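Local coordinates for protein BsaWI endonuclease (Geobacillus stearothermophilus, PDB 4ZSF) that acts as a restriction endonuclease of the PD-(D/E)XK type, binding DNA and probably cutting it with the help of metal ions, at residues A[205-209]-A[232-236]; A[175-180]-A[215-220]; A[33-37]-A[52-56]. The contacts are given in a common frame with arbitrary orientation. Residue numbers count along the deposited sequence, not the author numbering.

How the contacts relate
Contacts 1 and 2 lie in the nuclease fold, their centres 11 Å apart, and contact 3 is 44 to 48 Å from them, between centres, among N-terminal helices on the opposite side of the chain's centre. All six touching residues of contact 3 are buried, against four of seven in contact 1 and four of ten in contact 2. The chemistry follows: contact 3 is an apolar helix pair with no hydrogen bond across it, while contact 1 fastens a beta turn, and contact 2 an irregular loop, to a helix through polar side chains reaching backbone atoms. These two touch: V208 O lies 2.9 Å from G219 N, and M207 O 2.6 Å from R176 NH1, both probable hydrogen bonds.

Contact 1. Residues A[205-209]-A[232-236]; sequences IAMVN and IDRIY
A type II' beta turn, I232 to I235, docks on the C-terminal end of helix 202-209 at the edge of the mixed sheet. Its central residues D233 and R234 have phi/psi of 59/-98° and -106/11°, and reciprocal backbone bonds between I232 and I235, N to O at 2.9 Å each, close the turn. I235 then starts edge strand 235-238. The closest CA pair is N209 with R234, 6.1 Å. N209, which loses the largest area to this contact (83 Å²), explains the fit: with chi1 m and chi2 -30° its amide reads the turn's backbone, OD1 accepting from R234 N at 3.0 Å and ND2 donating to I232 O at 3.1 Å. I235 (m, t) supplies the apolar half, its CG1 3.6 Å from V208 CG1 and its CD1 4.1 Å from I205 CG1, with I205 one helical turn before N209. Further out, D233 OD1 forms a salt bridge with K268, and R234 NH1 bonds W267 O and H221 O. One water closes the polar side, donating to N209 O at 2.7 Å and to D233 OD2 at 2.9 Å, and accepting from R234 NE at 2.9 Å.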
# COMPACT_ATOMS: atom_id res chain seq x y z
N ILE A 205 -19.55 -11.02 -8.40
CA ILE A 205 -20.99 -11.05 -8.14
C ILE A 205 -21.29 -11.76 -6.81
O ILE A 205 -22.12 -11.29 -6.03
CB ILE A 205 -21.74 -11.74 -9.30
CG1 ILE A 205 -21.76 -10.82 -10.53
CG2 ILE A 205 -23.17 -12.06 -8.93
CD1 ILE A 205 -22.05 -11.59 -11.84
N ALA A 206 -20.58 -12.86 -6.55
CA ALA A 206 -20.78 -13.65 -5.34
C ALA A 206 -20.33 -12.88 -4.09
O ALA A 206 -20.98 -12.95 -3.04
CB ALA A 206 -20.03 -15.00 -5.45
N MET A 207 -19.23 -12.14 -4.22
CA MET A 207 -18.75 -11.30 -3.12
C MET A 207 -19.78 -10.28 -2.69
O MET A 207 -19.82 -9.92 -1.50
CB MET A 207 -17.47 -10.54 -3.48
CG MET A 207 -16.27 -11.41 -3.60
SD MET A 207 -14.71 -10.50 -3.52
CE MET A 207 -14.49 -10.40 -1.74
N VAL A 208 -20.58 -9.78 -3.64
CA VAL A 208 -21.58 -8.76 -3.29
C VAL A 208 -22.82 -9.47 -2.78
O VAL A 208 -23.34 -9.15 -1.72
CB VAL A 208 -21.94 -7.84 -4.50
CG1 VAL A 208 -23.13 -6.90 -4.20
CG2 VAL A 208 -20.67 -7.08 -4.98
N ASN A 209 -23.31 -10.44 -3.56
CA ASN A 209 -24.64 -11.00 -3.31
C ASN A 209 -24.65 -12.18 -2.38
O ASN A 209 -25.72 -12.54 -1.85
CB ASN A 209 -25.32 -11.43 -4.63
CG ASN A 209 -25.74 -10.25 -5.48
OD1 ASN A 209 -26.07 -9.16 -4.95
ND2 ASN A 209 -25.74 -10.45 -6.81
N ILE A 232 -28.75 -7.13 -10.72
CA ILE A 232 -28.51 -8.54 -10.35
C ILE A 232 -28.58 -8.62 -8.84
O ILE A 232 -27.59 -8.33 -8.17
CB ILE A 232 -27.11 -9.05 -10.83
CG1 ILE A 232 -26.95 -8.82 -12.32
CG2 ILE A 232 -26.96 -10.56 -10.49
CD1 ILE A 232 -25.47 -8.91 -12.79
N ASP A 233 -29.75 -8.93 -8.31
CA ASP A 233 -29.97 -9.01 -6.87
C ASP A 233 -29.64 -7.68 -6.16
O ASP A 233 -30.49 -6.77 -6.18
CB ASP A 233 -29.16 -10.17 -6.28
CG ASP A 233 -29.59 -10.52 -4.85
OD1 ASP A 233 -30.48 -9.85 -4.25
OD2 ASP A 233 -29.00 -11.49 -4.33
N ARG A 234 -28.46 -7.54 -5.57
CA ARG A 234 -28.12 -6.28 -4.86
C ARG A 234 -27.14 -5.43 -5.65
O ARG A 234 -26.64 -4.44 -5.12
CB ARG A 234 -27.50 -6.59 -3.48
CG ARG A 234 -28.47 -7.37 -2.56
CD ARG A 234 -27.65 -7.93 -1.36
NE ARG A 234 -28.46 -8.63 -0.35
CZ ARG A 234 -29.15 -8.05 0.64
NH1 ARG A 234 -29.16 -6.72 0.78
NH2 ARG A 234 -29.85 -8.84 1.49
N ILE A 235 -26.91 -5.79 -6.91
CA ILE A 235 -26.02 -5.00 -7.77
C ILE A 235 -26.88 -4.16 -8.70
O ILE A 235 -27.52 -4.71 -9.62
CB ILE A 235 -25.10 -5.85 -8.57
CG1 ILE A 235 -24.21 -6.71 -7.61
CG2 ILE A 235 -24.22 -4.98 -9.40
CD1 ILE A 235 -23.45 -7.83 -8.36
N TYR A 236 -26.96 -2.88 -8.42
CA TYR A 236 -27.89 -1.99 -9.11
C TYR A 236 -27.24 -1.00 -10.07
O TYR A 236 -26.16 -0.49 -9.76
CB TYR A 236 -28.62 -1.14 -8.07
CG TYR A 236 -29.30 -1.94 -6.99
CD1 TYR A 236 -30.53 -2.58 -7.24
CD2 TYR A 236 -28.75 -2.02 -5.71
CE1 TYR A 236 -31.18 -3.30 -6.23
CE2 TYR A 236 -29.40 -2.74 -4.69
CZ TYR A 236 -30.62 -3.35 -4.97
OH TYR A 236 -31.24 -4.06 -3.93
O HOH W 1 -28.02 -11.17 -1.59

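Contact 2. Residues A[175-180]-A[215-220]; sequences DREPSM and YRLNGW
Segment 175-180 is helical, kinked at P178, whose nitrogen makes no bond to the preceding turn; 215-220 is an irregular loop running beside it. The nearest CA pairs are R176 with G219 (5.3 Å) and S179 with W220 (6.1 Å). The first approach is tight enough that an ideal CB on G219 would lie 3.0 Å from R176 CG, a clash. Hydrogen bonds fix the loop backbone at two points. R176, extended with chi1 and chi2 both t, brings NH1 and NH2 to L217 O at 3.0 and 3.1 Å, and its NH1 also bonds M207 O. Three residues further along the helix, S179 OG (chi1 t) donates to G219 O at 2.5 Å and also bonds S189 OG. Aromatic contacts flank these bonds. Y215 CD1 lies over one face of the R176 guanidinium, 3.6 Å from NE. S179 CB makes a CH-pi contact with the W220 five-membered ring, 3.7 Å from its centroid and 26° off the normal; W220 (chi1 m, chi2 -97°) in turn bonds Q163 through NE1. Apolar packing adds M180 CE on L217 CB at 3.9 Å and R176 CB on W220 CH2 at 3.8 Å. Helix 172-184 is the link of a beta-alpha-beta crossover between neighbouring parallel strands 155-165 and 188-193, and the loop it holds leads into parallel strand 222-226, an arrangement that fits the alpha/beta core of PD-(D/E)XK nucleases.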
# COMPACT_ATOMS: atom_id res chain seq x y z
N ASP A 175 -12.42 -4.65 1.18
CA ASP A 175 -13.56 -3.76 1.54
C ASP A 175 -14.79 -4.50 2.06
O ASP A 175 -15.65 -3.93 2.74
CB ASP A 175 -13.99 -2.94 0.33
CG ASP A 175 -12.95 -1.88 -0.07
OD1 ASP A 175 -12.36 -1.22 0.81
OD2 ASP A 175 -12.74 -1.70 -1.28
N ARG A 176 -14.90 -5.76 1.69
CA ARG A 176 -16.06 -6.54 2.12
C ARG A 176 -16.13 -6.72 3.65
O ARG A 176 -17.21 -6.60 4.23
CB ARG A 176 -16.04 -7.89 1.40
CG ARG A 176 -17.13 -8.85 1.78
CD ARG A 176 -17.11 -10.17 0.93
NE ARG A 176 -17.56 -11.33 1.76
CZ ARG A 176 -18.81 -11.80 1.66
NH1 ARG A 176 -19.62 -11.28 0.76
NH2 ARG A 176 -19.23 -12.80 2.41
N GLU A 177 -15.01 -7.01 4.30
CA GLU A 177 -15.02 -7.32 5.75
C GLU A 177 -15.53 -6.06 6.56
O GLU A 177 -16.44 -6.18 7.37
CB GLU A 177 -13.64 -7.85 6.22
N PRO A 178 -15.00 -4.85 6.26
CA PRO A 178 -15.53 -3.73 7.05
C PRO A 178 -16.97 -3.41 6.69
O PRO A 178 -17.70 -2.92 7.56
CB PRO A 178 -14.62 -2.56 6.68
CG PRO A 178 -13.97 -2.95 5.37
CD PRO A 178 -13.80 -4.45 5.49
N SER A 179 -17.38 -3.69 5.46
CA SER A 179 -18.81 -3.43 5.11
C SER A 179 -19.68 -4.40 5.95
O SER A 179 -20.70 -4.01 6.51
CB SER A 179 -19.05 -3.64 3.62
OG SER A 179 -20.46 -3.75 3.41
N MET A 180 -19.22 -5.64 6.10
CA MET A 180 -20.03 -6.63 6.87
C MET A 180 -20.08 -6.26 8.36
O MET A 180 -21.10 -6.47 9.04
CB MET A 180 -19.48 -8.05 6.66
CG MET A 180 -19.82 -8.47 5.18
SD MET A 180 -19.22 -10.06 4.72
CE MET A 180 -20.51 -11.13 5.41
N TYR A 215 -18.58 -17.43 -0.39
CA TYR A 215 -19.20 -16.19 0.09
C TYR A 215 -20.60 -16.50 0.45
O TYR A 215 -21.48 -16.38 -0.40
CB TYR A 215 -19.16 -15.09 -0.98
CG TYR A 215 -17.74 -14.78 -1.37
CD1 TYR A 215 -16.90 -14.07 -0.51
CD2 TYR A 215 -17.21 -15.25 -2.57
CE1 TYR A 215 -15.57 -13.80 -0.86
CE2 TYR A 215 -15.88 -15.00 -2.92
CZ TYR A 215 -15.07 -14.28 -2.06
OH TYR A 215 -13.76 -14.03 -2.38
N ARG A 216 -20.83 -16.93 1.69
CA ARG A 216 -22.16 -17.38 2.10
C ARG A 216 -23.16 -16.21 2.17
O ARG A 216 -24.27 -16.31 1.68
CB ARG A 216 -22.09 -18.10 3.44
CG ARG A 216 -23.24 -19.10 3.66
CD ARG A 216 -23.16 -19.81 5.02
NE ARG A 216 -23.22 -18.88 6.16
CZ ARG A 216 -24.35 -18.42 6.71
NH1 ARG A 216 -25.53 -18.78 6.22
NH2 ARG A 216 -24.29 -17.59 7.75
N LEU A 217 -22.73 -15.10 2.76
CA LEU A 217 -23.62 -13.94 2.91
C LEU A 217 -23.26 -12.83 1.94
O LEU A 217 -22.14 -12.79 1.42
CB LEU A 217 -23.51 -13.38 4.31
CG LEU A 217 -23.69 -14.41 5.43
CD1 LEU A 217 -23.64 -13.72 6.77
CD2 LEU A 217 -25.03 -15.11 5.23
N ASN A 218 -24.21 -11.93 1.71
CA ASN A 218 -23.94 -10.72 0.94
C ASN A 218 -22.91 -9.81 1.66
O ASN A 218 -22.85 -9.79 2.91
CB ASN A 218 -25.23 -9.94 0.65
CG ASN A 218 -26.08 -9.71 1.91
OD1 ASN A 218 -26.53 -10.68 2.51
ND2 ASN A 218 -26.28 -8.44 2.31
N GLY A 219 -22.10 -9.07 0.90
CA GLY A 219 -21.02 -8.29 1.51
C GLY A 219 -21.45 -6.86 1.78
O GLY A 219 -20.80 -6.12 2.57
N TRP A 220 -22.56 -6.46 1.13
CA TRP A 220 -23.15 -5.11 1.19
C TRP A 220 -24.66 -5.24 1.16
O TRP A 220 -25.16 -6.25 0.70
CB TRP A 220 -22.72 -4.19 0.01
CG TRP A 220 -21.23 -3.82 0.03
CD1 TRP A 220 -20.70 -2.66 0.53
CD2 TRP A 220 -20.14 -4.60 -0.45
NE1 TRP A 220 -19.35 -2.69 0.40
CE2 TRP A 220 -18.97 -3.86 -0.21
CE3 TRP A 220 -20.03 -5.86 -1.06
CZ2 TRP A 220 -17.70 -4.34 -0.52
CZ3 TRP A 220 -18.75 -6.34 -1.40
CH2 TRP A 220 -17.60 -5.58 -1.14

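Contact 3. Residues A[33-37]-A[52-56]; sequences IRDTM and IWKAV
Two consecutive helices, 25-43 and 49-65, pack here as a helical hairpin: the short axes of 33-37 and 52-56 approach to 9.9 Å at a signed crossing angle of 140°, 40° from antiparallel. Nearest CA pairs are I33 with V56 (6.5 Å) and M37 with W53 (6.4 Å), so ascending one segment descends the other. Both are regular, as M37 N to I33 O (3.0 Å) and V56 N to I52 O (2.9 Å) attest. I52 (m, t) comes first, placing CG2 3.5 Å from M37 SD. W53 has a sideways CA-to-CB bond, but with chi1 t the end of its indole comes nearer: CH2 is 3.5 Å from I33 CG2, and CE3 is 3.7 Å from M37 SD. That sulfur lies 5.1 Å from the six-membered ring centroid, 78° off the normal, an edge-on Met-aromatic contact with M37 in the t, p, t rotamer. V56 closes the row: CG1 is 3.9 Å from I33 CG2, and CG2 is 3.9 Å from T36 CG2. Helix 3-22 of the same chain covers T36 through T10 and Y11, while the second subunit adds W83 against W53, M94 against M37, and E93 in a salt bridge to R34.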
# COMPACT_ATOMS: atom_id res chain seq x y z
N ILE A 33 20.03 -7.34 -11.59
CA ILE A 33 20.02 -6.30 -10.56
C ILE A 33 21.06 -6.59 -9.47
O ILE A 33 21.91 -5.74 -9.12
CB ILE A 33 18.64 -6.14 -9.95
CG1 ILE A 33 17.71 -5.52 -10.99
CG2 ILE A 33 18.66 -5.18 -8.71
CD1 ILE A 33 16.16 -5.73 -10.57
N ARG A 34 21.00 -7.81 -8.96
CA ARG A 34 21.87 -8.24 -7.85
C ARG A 34 23.33 -8.18 -8.28
O ARG A 34 24.21 -7.65 -7.57
CB ARG A 34 21.41 -9.68 -7.50
CG ARG A 34 22.01 -10.48 -6.43
CD ARG A 34 20.99 -11.68 -6.27
NE ARG A 34 21.15 -12.70 -7.30
CZ ARG A 34 20.19 -13.31 -8.02
NH1 ARG A 34 18.89 -13.04 -7.92
NH2 ARG A 34 20.57 -14.23 -8.91
N ASP A 35 23.61 -8.76 -9.44
CA ASP A 35 25.03 -8.88 -9.84
C ASP A 35 25.60 -7.57 -10.33
O ASP A 35 26.82 -7.31 -10.20
CB ASP A 35 25.17 -9.97 -10.91
CG ASP A 35 25.04 -11.40 -10.34
OD1 ASP A 35 24.77 -11.61 -9.11
OD2 ASP A 35 25.15 -12.32 -11.18
N THR A 36 24.75 -6.69 -10.87
CA THR A 36 25.27 -5.38 -11.28
C THR A 36 25.56 -4.58 -10.01
O THR A 36 26.58 -3.90 -9.97
CB THR A 36 24.28 -4.63 -12.18
OG1 THR A 36 24.08 -5.44 -13.36
CG2 THR A 36 24.86 -3.23 -12.60
N MET A 37 24.67 -4.63 -9.01
CA MET A 37 24.90 -3.90 -7.73
C MET A 37 26.25 -4.38 -7.13
O MET A 37 27.13 -3.59 -6.75
CB MET A 37 23.74 -4.14 -6.76
CG MET A 37 23.90 -3.41 -5.41
SD MET A 37 23.99 -1.60 -5.59
CE MET A 37 23.46 -1.20 -3.91
N ILE A 52 24.67 3.90 -6.79
CA ILE A 52 24.73 2.72 -7.65
C ILE A 52 23.33 2.08 -7.86
O ILE A 52 22.94 1.73 -9.00
CB ILE A 52 25.72 1.71 -7.04
CG1 ILE A 52 27.11 2.38 -7.06
CG2 ILE A 52 25.75 0.45 -7.89
CD1 ILE A 52 28.19 1.45 -6.59
N TRP A 53 22.60 1.92 -6.78
CA TRP A 53 21.25 1.34 -6.87
C TRP A 53 20.39 2.18 -7.80
O TRP A 53 19.64 1.66 -8.58
CB TRP A 53 20.61 1.30 -5.48
CG TRP A 53 19.36 0.43 -5.35
CD1 TRP A 53 18.09 0.83 -5.00
CD2 TRP A 53 19.32 -1.00 -5.48
NE1 TRP A 53 17.28 -0.28 -4.90
CE2 TRP A 53 17.99 -1.40 -5.21
CE3 TRP A 53 20.27 -1.97 -5.79
CZ2 TRP A 53 17.60 -2.73 -5.21
CZ3 TRP A 53 19.89 -3.30 -5.82
CH2 TRP A 53 18.53 -3.67 -5.55
N LYS A 54 20.52 3.51 -7.71
CA LYS A 54 19.77 4.38 -8.64
C LYS A 54 20.17 4.21 -10.13
O LYS A 54 19.34 4.33 -11.01
CB LYS A 54 19.97 5.87 -8.25
CG LYS A 54 19.24 6.24 -7.02
CD LYS A 54 19.49 7.73 -6.76
N ALA A 55 21.43 3.90 -10.40
CA ALA A 55 21.86 3.67 -11.77
C ALA A 55 21.32 2.31 -12.28
O ALA A 55 20.92 2.18 -13.43
CB ALA A 55 23.41 3.70 -11.82
N VAL A 56 21.26 1.34 -11.39
CA VAL A 56 20.67 0.03 -11.72
C VAL A 56 19.17 0.19 -12.02
O VAL A 56 18.59 -0.37 -12.95
CB VAL A 56 20.85 -0.94 -10.54
CG1 VAL A 56 20.12 -2.27 -10.84
CG2 VAL A 56 22.40 -1.21 -10.39